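Local coordinates for cellulose-binding protein (Saccharophagus degradans, PDB 2YHG), which probably acts in carbohydrate metabolism as a polysaccharide-binding protein, the piece described here pairing a nucleoside hydrolase-like domain with a C-terminal beta domain, at residues Lys179-Asp184 with Asp258-Ser263; Phe248-Met251 with Leu256-Pro259; Met251-Leu256 with Gly265-Arg270; Ile304-Thr309 with Tyr379-Ser384. One frame throughout, in Å; residues are numbered along the deposited sequence.

Contact 1 of 4, residues Lys179-Asp184 with Asp258-Ser263; sequences KLRVYD and DPSVVS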
loop_
_atom_site.group_PDB
_atom_site.type_symbol
_atom_site.label_atom_id
_atom_site.label_comp_id
_atom_site.label_asym_id
_atom_site.label_seq_id
_atom_site.Cartn_x
_atom_site.Cartn_y
_atom_site.Cartn_z
ATOM N N LYS A 179 -10.554 10.156 9.605
ATOM C CA LYS A 179 -9.722 10.495 8.476
ATOM C C LYS A 179 -8.396 9.718 8.416
ATOM O O LYS A 179 -7.656 9.865 7.468
ATOM C CB LYS A 179 -9.416 11.980 8.515
ATOM C CG LYS A 179 -10.641 12.828 8.291
ATOM C CD LYS A 179 -10.393 14.302 8.367
ATOM C CE LYS A 179 -9.921 14.704 9.744
ATOM N NZ LYS A 179 -9.889 16.183 9.917
ATOM N N LEU A 180 -8.153 8.873 9.406
ATOM C CA LEU A 180 -6.923 8.084 9.534
ATOM C C LEU A 180 -7.217 6.630 9.165
ATOM O O LEU A 180 -8.334 6.149 9.346
ATOM C CB LEU A 180 -6.438 8.196 10.973
ATOM C CG LEU A 180 -5.088 7.567 11.335
ATOM C CD1 LEU A 180 -3.943 8.137 10.531
ATOM C CD2 LEU A 180 -4.874 7.727 12.826
ATOM N N ARG A 181 -6.179 5.920 8.713
ATOM C CA ARG A 181 -6.191 4.468 8.593
ATOM C C ARG A 181 -4.811 3.986 8.990
ATOM O O ARG A 181 -3.829 4.698 8.745
ATOM C CB ARG A 181 -6.502 3.950 7.207
ATOM C CG ARG A 181 -7.944 4.157 6.742
ATOM C CD ARG A 181 -8.004 5.393 5.885
ATOM N NE ARG A 181 -9.378 5.561 5.319
ATOM C CZ ARG A 181 -10.375 6.192 5.933
ATOM N NH1 ARG A 181 -10.227 6.723 7.125
ATOM N NH2 ARG A 181 -11.469 6.443 5.247
ATOM N N VAL A 182 -4.736 2.813 9.602
ATOM C CA VAL A 182 -3.455 2.247 9.992
ATOM C C VAL A 182 -3.241 0.915 9.296
ATOM O O VAL A 182 -4.114 0.040 9.309
ATOM C CB VAL A 182 -3.370 2.064 11.530
ATOM C CG1 VAL A 182 -2.073 1.354 11.938
ATOM C CG2 VAL A 182 -3.473 3.429 12.232
ATOM N N TYR A 183 -2.030 0.755 8.739
ATOM C CA TYR A 183 -1.570 -0.541 8.215
ATOM C C TYR A 183 -0.335 -0.914 9.031
ATOM O O TYR A 183 0.719 -0.308 8.892
ATOM C CB TYR A 183 -1.256 -0.456 6.708
ATOM C CG TYR A 183 -1.123 -1.794 6.031
ATOM C CD1 TYR A 183 -0.134 -2.700 6.393
ATOM C CD2 TYR A 183 -1.955 -2.158 4.991
ATOM C CE1 TYR A 183 0.019 -3.890 5.715
ATOM C CE2 TYR A 183 -1.811 -3.379 4.305
ATOM C CZ TYR A 183 -0.809 -4.239 4.686
ATOM O OH TYR A 183 -0.571 -5.445 4.055
ATOM N N ASP A 184 -0.527 -1.898 9.912
ATOM C CA ASP A 184 0.484 -2.391 10.853
ATOM C C ASP A 184 1.030 -3.704 10.307
ATOM O O ASP A 184 0.280 -4.653 10.116
ATOM C CB ASP A 184 -0.217 -2.585 12.198
ATOM C CG ASP A 184 0.508 -3.434 13.215
ATOM O OD1 ASP A 184 1.693 -3.757 13.005
ATOM O OD2 ASP A 184 -0.151 -3.754 14.257
ATOM N N ASP A 258 -9.592 0.059 -3.671
ATOM C CA ASP A 258 -9.696 1.145 -2.730
ATOM C C ASP A 258 -9.209 0.621 -1.382
ATOM O O ASP A 258 -9.848 -0.239 -0.801
ATOM C CB ASP A 258 -11.138 1.633 -2.620
ATOM C CG ASP A 258 -11.286 2.817 -1.690
ATOM O OD1 ASP A 258 -10.410 3.031 -0.816
ATOM O OD2 ASP A 258 -12.266 3.572 -1.872
ATOM N N PRO A 259 -8.043 1.088 -0.914
ATOM C CA PRO A 259 -7.433 0.476 0.275
ATOM C C PRO A 259 -8.276 0.671 1.530
ATOM O O PRO A 259 -8.100 -0.072 2.505
ATOM C CB PRO A 259 -6.087 1.194 0.388
ATOM C CG PRO A 259 -6.326 2.495 -0.269
ATOM C CD PRO A 259 -7.214 2.179 -1.446
ATOM N N SER A 260 -9.217 1.630 1.537
ATOM C CA SER A 260 -10.096 1.806 2.679
ATOM C C SER A 260 -11.214 0.755 2.683
ATOM O O SER A 260 -11.904 0.621 3.707
ATOM C CB SER A 260 -10.714 3.197 2.714
ATOM O OG SER A 260 -9.714 4.179 2.915
ATOM N N VAL A 261 -11.402 0.037 1.585
ATOM C CA VAL A 261 -12.359 -1.073 1.510
ATOM C C VAL A 261 -11.471 -2.313 1.579
ATOM O O VAL A 261 -11.018 -2.848 0.571
ATOM C CB VAL A 261 -13.218 -1.034 0.247
ATOM C CG1 VAL A 261 -14.226 -2.176 0.302
ATOM C CG2 VAL A 261 -13.908 0.353 0.145
ATOM N N VAL A 262 -11.172 -2.721 2.808
ATOM C CA VAL A 262 -10.052 -3.645 3.033
ATOM C C VAL A 262 -10.346 -5.049 2.545
ATOM O O VAL A 262 -9.414 -5.851 2.384
ATOM C CB VAL A 262 -9.594 -3.609 4.504
ATOM C CG1 VAL A 262 -9.247 -2.150 4.908
ATOM C CG2 VAL A 262 -10.636 -4.235 5.444
ATOM N N SER A 263 -11.602 -5.379 2.301
ATOM C CA SER A 263 -11.967 -6.668 1.726
ATOM C C SER A 263 -11.707 -6.771 0.227
ATOM O O SER A 263 -11.870 -7.871 -0.317
ATOM C CB SER A 263 -13.437 -6.907 1.958
ATOM O OG SER A 263 -14.177 -5.872 1.316
HETATM O O HOH W 1 -12.532 6.145 2.563
#

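Contact 2 of 4, residues Phe248-Met251 with Leu256-Pro259; sequences FLHM and LNDP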
loop_
_atom_site.group_PDB
_atom_site.type_symbol
_atom_site.label_atom_id
_atom_site.label_comp_id
_atom_site.label_asym_id
_atom_site.label_seq_id
_atom_site.Cartn_x
_atom_site.Cartn_y
_atom_site.Cartn_z
ATOM N N PHE A 248 2.815 -0.403 1.797
ATOM C CA PHE A 248 2.522 0.544 0.724
ATOM C C PHE A 248 1.992 -0.091 -0.536
ATOM O O PHE A 248 1.286 0.593 -1.283
ATOM C CB PHE A 248 3.683 1.512 0.382
ATOM C CG PHE A 248 4.954 0.851 0.002
ATOM C CD1 PHE A 248 5.869 0.471 0.975
ATOM C CD2 PHE A 248 5.311 0.683 -1.335
ATOM C CE1 PHE A 248 7.075 -0.108 0.628
ATOM C CE2 PHE A 248 6.489 0.052 -1.678
ATOM C CZ PHE A 248 7.382 -0.314 -0.682
ATOM N N LEU A 249 2.222 -1.364 -0.799
ATOM C CA LEU A 249 1.616 -1.955 -1.986
ATOM C C LEU A 249 0.096 -1.928 -1.872
ATOM O O LEU A 249 -0.592 -1.899 -2.909
ATOM C CB LEU A 249 2.093 -3.390 -2.227
ATOM C CG LEU A 249 3.583 -3.563 -2.458
ATOM C CD1 LEU A 249 3.842 -5.027 -2.854
ATOM C CD2 LEU A 249 4.106 -2.587 -3.511
ATOM N N HIS A 250 -0.455 -1.931 -0.669
ATOM C CA HIS A 250 -1.906 -1.833 -0.463
ATOM C C HIS A 250 -2.483 -0.621 -1.206
ATOM O O HIS A 250 -3.624 -0.706 -1.687
ATOM C CB HIS A 250 -2.144 -1.736 1.047
ATOM C CG HIS A 250 -3.578 -1.820 1.427
ATOM N ND1 HIS A 250 -4.392 -2.831 0.998
ATOM C CD2 HIS A 250 -4.308 -1.002 2.228
ATOM C CE1 HIS A 250 -5.592 -2.601 1.497
ATOM N NE2 HIS A 250 -5.574 -1.513 2.262
ATOM N N MET A 251 -1.736 0.475 -1.267
ATOM C CA MET A 251 -2.167 1.731 -1.825
ATOM C C MET A 251 -1.564 2.030 -3.197
ATOM O O MET A 251 -1.663 3.161 -3.669
ATOM C CB MET A 251 -1.904 2.888 -0.862
ATOM C CG MET A 251 -2.293 2.618 0.584
ATOM S SD MET A 251 -0.836 1.940 1.465
ATOM C CE MET A 251 -1.409 1.804 3.129
ATOM N N LEU A 256 -7.117 -0.801 -9.087
ATOM C CA LEU A 256 -7.294 -2.177 -8.631
ATOM C C LEU A 256 -8.128 -2.263 -7.378
ATOM O O LEU A 256 -8.979 -3.148 -7.242
ATOM C CB LEU A 256 -5.940 -2.838 -8.378
ATOM C CG LEU A 256 -5.937 -4.247 -7.797
ATOM C CD1 LEU A 256 -6.695 -5.237 -8.677
ATOM C CD2 LEU A 256 -4.485 -4.708 -7.625
ATOM N N ASN A 257 -7.863 -1.399 -6.419
ATOM C CA ASN A 257 -8.479 -1.507 -5.104
ATOM C C ASN A 257 -8.502 -0.172 -4.403
ATOM O O ASN A 257 -7.564 0.601 -4.515
ATOM C CB ASN A 257 -7.827 -2.579 -4.206
ATOM C CG ASN A 257 -6.394 -2.259 -3.845
ATOM O OD1 ASN A 257 -5.516 -2.212 -4.723
ATOM N ND2 ASN A 257 -6.128 -2.089 -2.550
ATOM N N ASP A 258 -9.592 0.059 -3.671
ATOM C CA ASP A 258 -9.696 1.145 -2.730
ATOM C C ASP A 258 -9.209 0.621 -1.382
ATOM O O ASP A 258 -9.848 -0.239 -0.801
ATOM C CB ASP A 258 -11.138 1.633 -2.620
ATOM C CG ASP A 258 -11.286 2.817 -1.690
ATOM O OD1 ASP A 258 -10.410 3.031 -0.816
ATOM O OD2 ASP A 258 -12.266 3.572 -1.872
ATOM N N PRO A 259 -8.043 1.088 -0.914
ATOM C CA PRO A 259 -7.433 0.476 0.275
ATOM C C PRO A 259 -8.276 0.671 1.530
ATOM O O PRO A 259 -8.100 -0.072 2.505
ATOM C CB PRO A 259 -6.087 1.194 0.388
ATOM C CG PRO A 259 -6.326 2.495 -0.269
ATOM C CD PRO A 259 -7.214 2.179 -1.446
HETATM O O HOH W 2 -2.792 -2.692 -4.769
HETATM O O HOH W 3 -4.304 0.596 -4.181
#

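Contact 3 of 4, residues Met251-Leu256 with Gly265-Arg270; sequences MANPGL and GGWGGR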
loop_
_atom_site.group_PDB
_atom_site.type_symbol
_atom_site.label_atom_id
_atom_site.label_comp_id
_atom_site.label_asym_id
_atom_site.label_seq_id
_atom_site.Cartn_x
_atom_site.Cartn_y
_atom_site.Cartn_z
ATOM N N MET A 251 -1.736 0.475 -1.267
ATOM C CA MET A 251 -2.167 1.731 -1.825
ATOM C C MET A 251 -1.564 2.030 -3.197
ATOM O O MET A 251 -1.663 3.161 -3.669
ATOM C CB MET A 251 -1.904 2.888 -0.862
ATOM C CG MET A 251 -2.293 2.618 0.584
ATOM S SD MET A 251 -0.836 1.940 1.465
ATOM C CE MET A 251 -1.409 1.804 3.129
ATOM N N ALA A 252 -0.952 1.055 -3.845
ATOM C CA ALA A 252 -0.208 1.278 -5.068
ATOM C C ALA A 252 -1.084 1.467 -6.296
ATOM O O ALA A 252 -0.566 1.936 -7.313
ATOM C CB ALA A 252 0.742 0.125 -5.310
ATOM N N ASN A 253 -2.323 0.961 -6.279
ATOM C CA ASN A 253 -3.096 0.776 -7.476
ATOM C C ASN A 253 -4.537 1.209 -7.296
ATOM O O ASN A 253 -5.434 0.389 -7.085
ATOM C CB ASN A 253 -3.107 -0.692 -7.897
ATOM C CG ASN A 253 -1.751 -1.237 -8.189
ATOM O OD1 ASN A 253 -1.150 -0.923 -9.209
ATOM N ND2 ASN A 253 -1.277 -2.128 -7.342
ATOM N N PRO A 254 -4.823 2.522 -7.413
ATOM C CA PRO A 254 -6.194 2.972 -7.207
ATOM C C PRO A 254 -7.220 2.333 -8.133
ATOM O O PRO A 254 -8.373 2.185 -7.750
ATOM C CB PRO A 254 -6.105 4.493 -7.396
ATOM C CG PRO A 254 -4.651 4.827 -7.102
ATOM C CD PRO A 254 -3.885 3.644 -7.573
ATOM N N GLY A 255 -6.822 1.927 -9.335
ATOM C CA GLY A 255 -7.737 1.260 -10.239
ATOM C C GLY A 255 -8.009 -0.187 -9.886
ATOM O O GLY A 255 -8.995 -0.760 -10.379
ATOM N N LEU A 256 -7.117 -0.801 -9.087
ATOM C CA LEU A 256 -7.294 -2.177 -8.631
ATOM C C LEU A 256 -8.128 -2.263 -7.378
ATOM O O LEU A 256 -8.979 -3.148 -7.242
ATOM C CB LEU A 256 -5.940 -2.838 -8.378
ATOM C CG LEU A 256 -5.937 -4.247 -7.797
ATOM C CD1 LEU A 256 -6.695 -5.237 -8.677
ATOM C CD2 LEU A 256 -4.485 -4.708 -7.625
ATOM N N GLY A 265 -9.008 -6.754 -1.749
ATOM C CA GLY A 265 -7.842 -7.442 -2.283
ATOM C C GLY A 265 -7.049 -6.568 -3.233
ATOM O O GLY A 265 -7.577 -5.660 -3.879
ATOM N N GLY A 266 -5.744 -6.823 -3.276
ATOM C CA GLY A 266 -4.818 -6.028 -4.046
ATOM C C GLY A 266 -3.423 -6.358 -3.599
ATOM O O GLY A 266 -3.199 -7.354 -2.924
ATOM N N TRP A 267 -2.455 -5.564 -4.023
ATOM C CA TRP A 267 -1.060 -5.916 -3.811
ATOM C C TRP A 267 -0.622 -5.885 -2.353
ATOM O O TRP A 267 0.459 -6.403 -2.044
ATOM C CB TRP A 267 -0.163 -5.028 -4.636
ATOM C CG TRP A 267 -0.156 -5.167 -6.113
ATOM C CD1 TRP A 267 -0.990 -5.898 -6.905
ATOM C CD2 TRP A 267 0.795 -4.539 -6.969
ATOM N NE1 TRP A 267 -0.592 -5.775 -8.226
ATOM C CE2 TRP A 267 0.510 -4.953 -8.280
ATOM C CE3 TRP A 267 1.880 -3.686 -6.745
ATOM C CZ2 TRP A 267 1.262 -4.549 -9.375
ATOM C CZ3 TRP A 267 2.638 -3.298 -7.828
ATOM C CH2 TRP A 267 2.339 -3.740 -9.133
ATOM N N GLY A 268 -1.407 -5.292 -1.460
ATOM C CA GLY A 268 -1.145 -5.391 -0.035
ATOM C C GLY A 268 -1.915 -6.484 0.680
ATOM O O GLY A 268 -1.849 -6.578 1.914
ATOM N N GLY A 269 -2.630 -7.312 -0.069
ATOM C CA GLY A 269 -3.433 -8.378 0.494
ATOM C C GLY A 269 -4.903 -8.056 0.601
ATOM O O GLY A 269 -5.381 -6.975 0.217
ATOM N N ARG A 270 -5.634 -9.027 1.136
ATOM C CA ARG A 270 -7.101 -8.985 1.255
ATOM C C ARG A 270 -7.472 -9.274 2.703
ATOM O O ARG A 270 -6.941 -10.216 3.289
ATOM C CB ARG A 270 -7.737 -10.029 0.322
ATOM C CG ARG A 270 -9.224 -9.917 0.258
ATOM C CD ARG A 270 -9.822 -10.812 -0.817
ATOM N NE ARG A 270 -9.436 -12.234 -0.670
ATOM C CZ ARG A 270 -9.969 -13.072 0.218
ATOM N NH1 ARG A 270 -10.945 -12.672 0.997
ATOM N NH2 ARG A 270 -9.505 -14.304 0.325
HETATM O O HOH W 2 -2.792 -2.692 -4.769
#

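Contact 4 of 4, residues Ile304-Thr309 with Tyr379-Ser384; sequences IKRWST and YGEADS. With MG (magnesium ion), chain E; EDO (1,2-ethanediol), chain K.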
loop_
_atom_site.group_PDB
_atom_site.type_symbol
_atom_site.label_atom_id
_atom_site.label_comp_id
_atom_site.label_asym_id
_atom_site.label_seq_id
_atom_site.Cartn_x
_atom_site.Cartn_y
_atom_site.Cartn_z
ATOM N N ILE A 304 -1.130 -12.031 -1.378
ATOM C CA ILE A 304 -0.241 -11.166 -2.148
ATOM C C ILE A 304 0.381 -11.909 -3.333
ATOM O O ILE A 304 0.561 -11.350 -4.402
ATOM C CB ILE A 304 0.829 -10.494 -1.279
ATOM C CG1 ILE A 304 0.178 -9.733 -0.104
ATOM C CG2 ILE A 304 1.705 -9.566 -2.101
ATOM C CD1 ILE A 304 1.157 -9.215 0.855
ATOM N N LYS A 305 0.785 -13.158 -3.106
ATOM C CA LYS A 305 1.500 -13.921 -4.108
ATOM C C LYS A 305 0.812 -13.983 -5.458
ATOM O O LYS A 305 1.478 -14.027 -6.496
ATOM C CB LYS A 305 1.811 -15.305 -3.541
ATOM C CG LYS A 305 2.614 -16.183 -4.481
ATOM N N ARG A 306 -0.513 -13.987 -5.479
ATOM C CA ARG A 306 -1.206 -13.992 -6.746
ATOM C C ARG A 306 -0.819 -12.823 -7.645
ATOM O O ARG A 306 -0.946 -12.944 -8.863
ATOM C CB ARG A 306 -2.702 -14.047 -6.503
ATOM C CG ARG A 306 -3.258 -12.800 -5.846
ATOM C CD ARG A 306 -4.726 -12.933 -5.502
ATOM N NE ARG A 306 -5.503 -13.219 -6.684
ATOM C CZ ARG A 306 -6.664 -13.861 -6.687
ATOM N NH1 ARG A 306 -7.291 -14.153 -5.562
ATOM N NH2 ARG A 306 -7.247 -14.137 -7.838
ATOM N N TRP A 307 -0.354 -11.723 -7.070
ATOM C CA TRP A 307 0.031 -10.539 -7.803
ATOM C C TRP A 307 1.539 -10.463 -8.110
ATOM O O TRP A 307 1.991 -9.501 -8.687
ATOM C CB TRP A 307 -0.345 -9.298 -6.989
ATOM C CG TRP A 307 -1.781 -9.275 -6.514
ATOM C CD1 TRP A 307 -2.197 -9.437 -5.232
ATOM C CD2 TRP A 307 -2.973 -9.103 -7.298
ATOM N NE1 TRP A 307 -3.561 -9.399 -5.157
ATOM C CE2 TRP A 307 -4.066 -9.203 -6.416
ATOM C CE3 TRP A 307 -3.217 -8.893 -8.656
ATOM C CZ2 TRP A 307 -5.378 -9.051 -6.839
ATOM C CZ3 TRP A 307 -4.524 -8.736 -9.068
ATOM C CH2 TRP A 307 -5.585 -8.838 -8.166
ATOM N N SER A 308 2.307 -11.460 -7.690
ATOM C CA SER A 308 3.760 -11.381 -7.660
ATOM C C SER A 308 4.379 -11.033 -9.010
ATOM O O SER A 308 5.336 -10.275 -9.063
ATOM C CB SER A 308 4.377 -12.685 -7.122
ATOM O OG SER A 308 4.410 -12.683 -5.693
ATOM N N THR A 309 3.906 -11.640 -10.101
ATOM C CA THR A 309 4.557 -11.355 -11.380
ATOM C C THR A 309 4.485 -9.867 -11.680
ATOM O O THR A 309 5.475 -9.251 -12.131
ATOM C CB THR A 309 3.959 -12.180 -12.498
ATOM O OG1 THR A 309 4.220 -13.550 -12.220
ATOM C CG2 THR A 309 4.574 -11.806 -13.850
ATOM N N TYR A 379 -13.665 -11.513 -9.577
ATOM C CA TYR A 379 -12.925 -11.546 -8.291
ATOM C C TYR A 379 -13.896 -11.910 -7.188
ATOM O O TYR A 379 -14.281 -11.122 -6.320
ATOM C CB TYR A 379 -12.263 -10.186 -8.076
ATOM C CG TYR A 379 -11.108 -10.194 -7.088
ATOM C CD1 TYR A 379 -10.831 -11.273 -6.258
ATOM C CD2 TYR A 379 -10.280 -9.113 -7.000
ATOM C CE1 TYR A 379 -9.762 -11.259 -5.399
ATOM C CE2 TYR A 379 -9.194 -9.089 -6.165
ATOM C CZ TYR A 379 -8.941 -10.161 -5.344
ATOM O OH TYR A 379 -7.861 -10.097 -4.496
ATOM N N GLY A 380 -14.317 -13.175 -7.219
ATOM C CA GLY A 380 -15.379 -13.648 -6.336
ATOM C C GLY A 380 -15.031 -13.665 -4.855
ATOM O O GLY A 380 -15.890 -13.548 -4.009
ATOM N N GLU A 381 -13.746 -13.708 -4.539
ATOM C CA GLU A 381 -13.308 -13.642 -3.142
ATOM C C GLU A 381 -13.686 -12.294 -2.528
ATOM O O GLU A 381 -13.810 -12.199 -1.306
ATOM C CB GLU A 381 -11.800 -13.829 -3.035
ATOM C CG GLU A 381 -11.303 -15.174 -3.477
ATOM C CD GLU A 381 -10.749 -15.131 -4.897
ATOM O OE1 GLU A 381 -11.354 -14.490 -5.784
ATOM O OE2 GLU A 381 -9.751 -15.819 -5.138
ATOM N N ALA A 382 -13.757 -11.248 -3.342
ATOM C CA ALA A 382 -13.888 -9.894 -2.863
ATOM C C ALA A 382 -15.338 -9.407 -2.800
ATOM O O ALA A 382 -15.624 -8.410 -2.139
ATOM C CB ALA A 382 -13.099 -8.955 -3.750
ATOM N N ASP A 383 -16.252 -10.076 -3.484
ATOM C CA ASP A 383 -17.597 -9.550 -3.640
ATOM C C ASP A 383 -18.613 -10.314 -2.791
ATOM O O ASP A 383 -18.332 -11.377 -2.232
ATOM C CB ASP A 383 -17.999 -9.439 -5.125
ATOM C CG ASP A 383 -18.057 -10.749 -5.857
ATOM O OD1 ASP A 383 -18.151 -11.822 -5.249
ATOM O OD2 ASP A 383 -18.005 -10.695 -7.110
ATOM N N SER A 384 -19.811 -9.752 -2.649
ATOM C CA SER A 384 -20.797 -10.348 -1.757
ATOM C C SER A 384 -21.622 -11.414 -2.437
ATOM O O SER A 384 -22.236 -12.239 -1.760
ATOM C CB SER A 384 -21.675 -9.296 -1.141
ATOM O OG SER A 384 -22.477 -8.646 -2.127
HETATM MG MG MG E . -18.227 -13.517 -3.855
HETATM C C1 EDO K . -7.691 -11.627 -10.566
HETATM O O1 EDO K . -7.213 -12.976 -10.548
HETATM C C2 EDO K . -8.870 -11.396 -9.633
HETATM O O2 EDO K . -9.999 -12.119 -10.101
HETATM O O HOH W 4 -10.103 -14.267 -8.325
HETATM O O HOH W 5 -18.214 -14.881 -1.971
#

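Contact 1 of 4, residues Lys179-Asp184 with Asp258-Ser263
Arg181 and Ser260 meet through one nearly straight hydrogen bond, from Arg181 NE to Ser260 OG at 2.8 Å with an N-H...O angle of 168°. The hydroxyl oxygen lies at the edge of the guanidinium, in its plane. Two torsions bring the group there: CG of Arg181 stands beside the backbone N (chi1 -70°), and a bend at chi2 (97°) folds the rest of the chain back along its own strand. Arg181 NH1 can thus reach Leu180 O, 3.0 Å away, approaching from above the carbonyl plane; it also bonds Ser178 O. Arg181 NH2 donates to a water 2.9 Å away, also in the guanidinium plane, and that water lies at long, weak range from Ser260 OG. With NE and NH1 both tied, rotation of the guanidinium is restricted. On the other side, Ser260 belongs to a type I beta turn from Asp258 to Val261, and its backbone N is held by Asp258 OD1 at 3.0 Å. Trp147, on the neighbouring strand 146-150, touches both Arg181 and Ser260. The contact joins the start of strand 180-185 of the parallel sheet, in the nucleoside hydrolase-like domain, to a type I turn braced by an Asx turn.

Contact 2 of 4, residues Phe248-Met251 with Leu256-Pro259
His250 reaches across to Pro259 with its ring and to Asn257 with its backbone oxygen. From CB, its side chain leaves with CG opposite the backbone N (chi1 -172°), which carries the imidazole out over the proline. CG has Pro259 CB 4.1 Å away, at the near end of a contact that closes further along the ring. On one branch CD2 comes to 3.4 Å from the same Pro259 CB, which lies over one ring face. On the other branch ND1 has Asn257 ND2 as its neighbour at 4.0 Å, the amide set obliquely to the ring with the planes 48° apart. CE1 passes by Pro259 CA and O. At the tip, NE2 donates to Pro259 O over 2.9 Å; the oxygen is met on a lone pair, but lies 25° out of the imidazole plane, and the bond is bent. Proline thus takes the ring twice, by CB on a face and by its carbonyl at NE2.

The backbone O of His250 accepts a second bond across the contact, from Asn257 ND2 at 3.0 Å, in the carbonyl plane. A water links Asn257 OD1 to Leu249 O, so both ends of the amide are engaged and its flip is fixed. Met251 CG adds apolar packing against Pro259 CB at 4.1 Å. Trp147 meets the imidazole edge-to-face, and Tyr183 packs on it too. The whole is a buried loop just after helix 246-249, pinned by side-chain-to-backbone hydrogen bonds within the nucleoside hydrolase-like domain.

Contact 3 of 4, residues Met251-Leu256 with Gly265-Arg270
Leu256 and Gly266 bring the two backbones to 6.5 Å between their CA atoms, Ala252 and Trp267 to 7.4 Å, and no direct hydrogen bond crosses; a type I turn from Gly266 to Gly269 presents the Trp267 indole to the loop 251-256. Asn253 makes the main approach. Its ND2 stands 3.2 Å above one face of the indole, over the centre of the ring system, with CD2 of Trp267 the nearest atom. Amide and indole planes are 74° apart, so the carboxamide stands steeply on the ring and directs its nitrogen, not a flat face, at the pi system. A chi1 of -61°, with CG beside the backbone N, turns the amide this way. A water accepts from Asn253 ND2 and from Trp267 N, 3.0 Å from each, bridging the amide to the backbone of the residue whose ring it covers. Asn253 OD1 bonds a buffer molecule, probably from the crystallisation liquor.

Leu256 crosses the indole at about a right angle: its CD2 sits 3.8 Å from Trp267 CD1 and touches Gly266 CA as well. Ala252 CB approaches Trp267 CE3 at 4.2 Å. The indole NE1 finds its partner in Tyr429 OH of strand 427-436. The arrangement is an amino-aromatic contact beside a glycine-rich turn, where Gly266 and Ser303 belong to a magnesium site.

Contact 4 of 4, residues Ile304-Thr309 with Tyr379-Ser384
Arg306 and Glu381 approach from opposite directions and join in a salt bridge, NH1 of Arg306 lying 3.0 Å from Glu381 OE2. Their flat groups lie 64° apart: the carboxylate oxygen is in the guanidinium plane, whereas the nitrogen meets that oxygen from above the carboxylate plane. A bend at chi3 (-58°) helps turn NH1 toward that oxygen. Tyr379 CE1 comes over one face of the same guanidinium, 3.8 Å from Arg306 NH1. On the other branch, NH2 donates to O1 of an ethanediol, probably from the crystallisation liquor, and to a water that in turn donates to Glu381 OE1, a second, water-mediated link.

Trp307 and Tyr379 also come from opposite directions, with Trp307 CZ2 3.9 Å from Tyr379 CE2, which lies in the plane of the indole at its edge. Ethanediol C2 and Ala382 CB lie over opposite faces of the phenol. Tyr379 OH is buried without a hydrogen-bond partner. Within the same loop, Gly380 O and Asp383 OD1 bind magnesium at 2.3 and 2.2 Å, with Tyr385 O and water.

The contact sets the 3-10 turn leading into helix 308-323 against the loop after strand 372-378, while Leu415 of strand 411-420 packs on Trp307 and Arg431 of strand 427-436 on Tyr379.

Contacts 2 and 3 form one core, their centres about 3 Å apart: they share Met251 and Leu256, and one water serves both. Contact 1 lies about 8 Å from contact 2, between centres, and continues from it through Asp258 and Pro259, with Tyr183 packing on His250 and bonding Gly268 O of contact 3. Contact 4 is centred about 9 Å from contact 3; Trp307 packs against Trp267, their ring planes about 40° apart, and against Leu256. Leu256 and Trp267 also touch Tyr429 of strand 427-436, consistent with a place at the interface of the two domains. One magnesium is bound by Gly380 and Asp383 in contact 4, another at the site of Gly266 and Ser303.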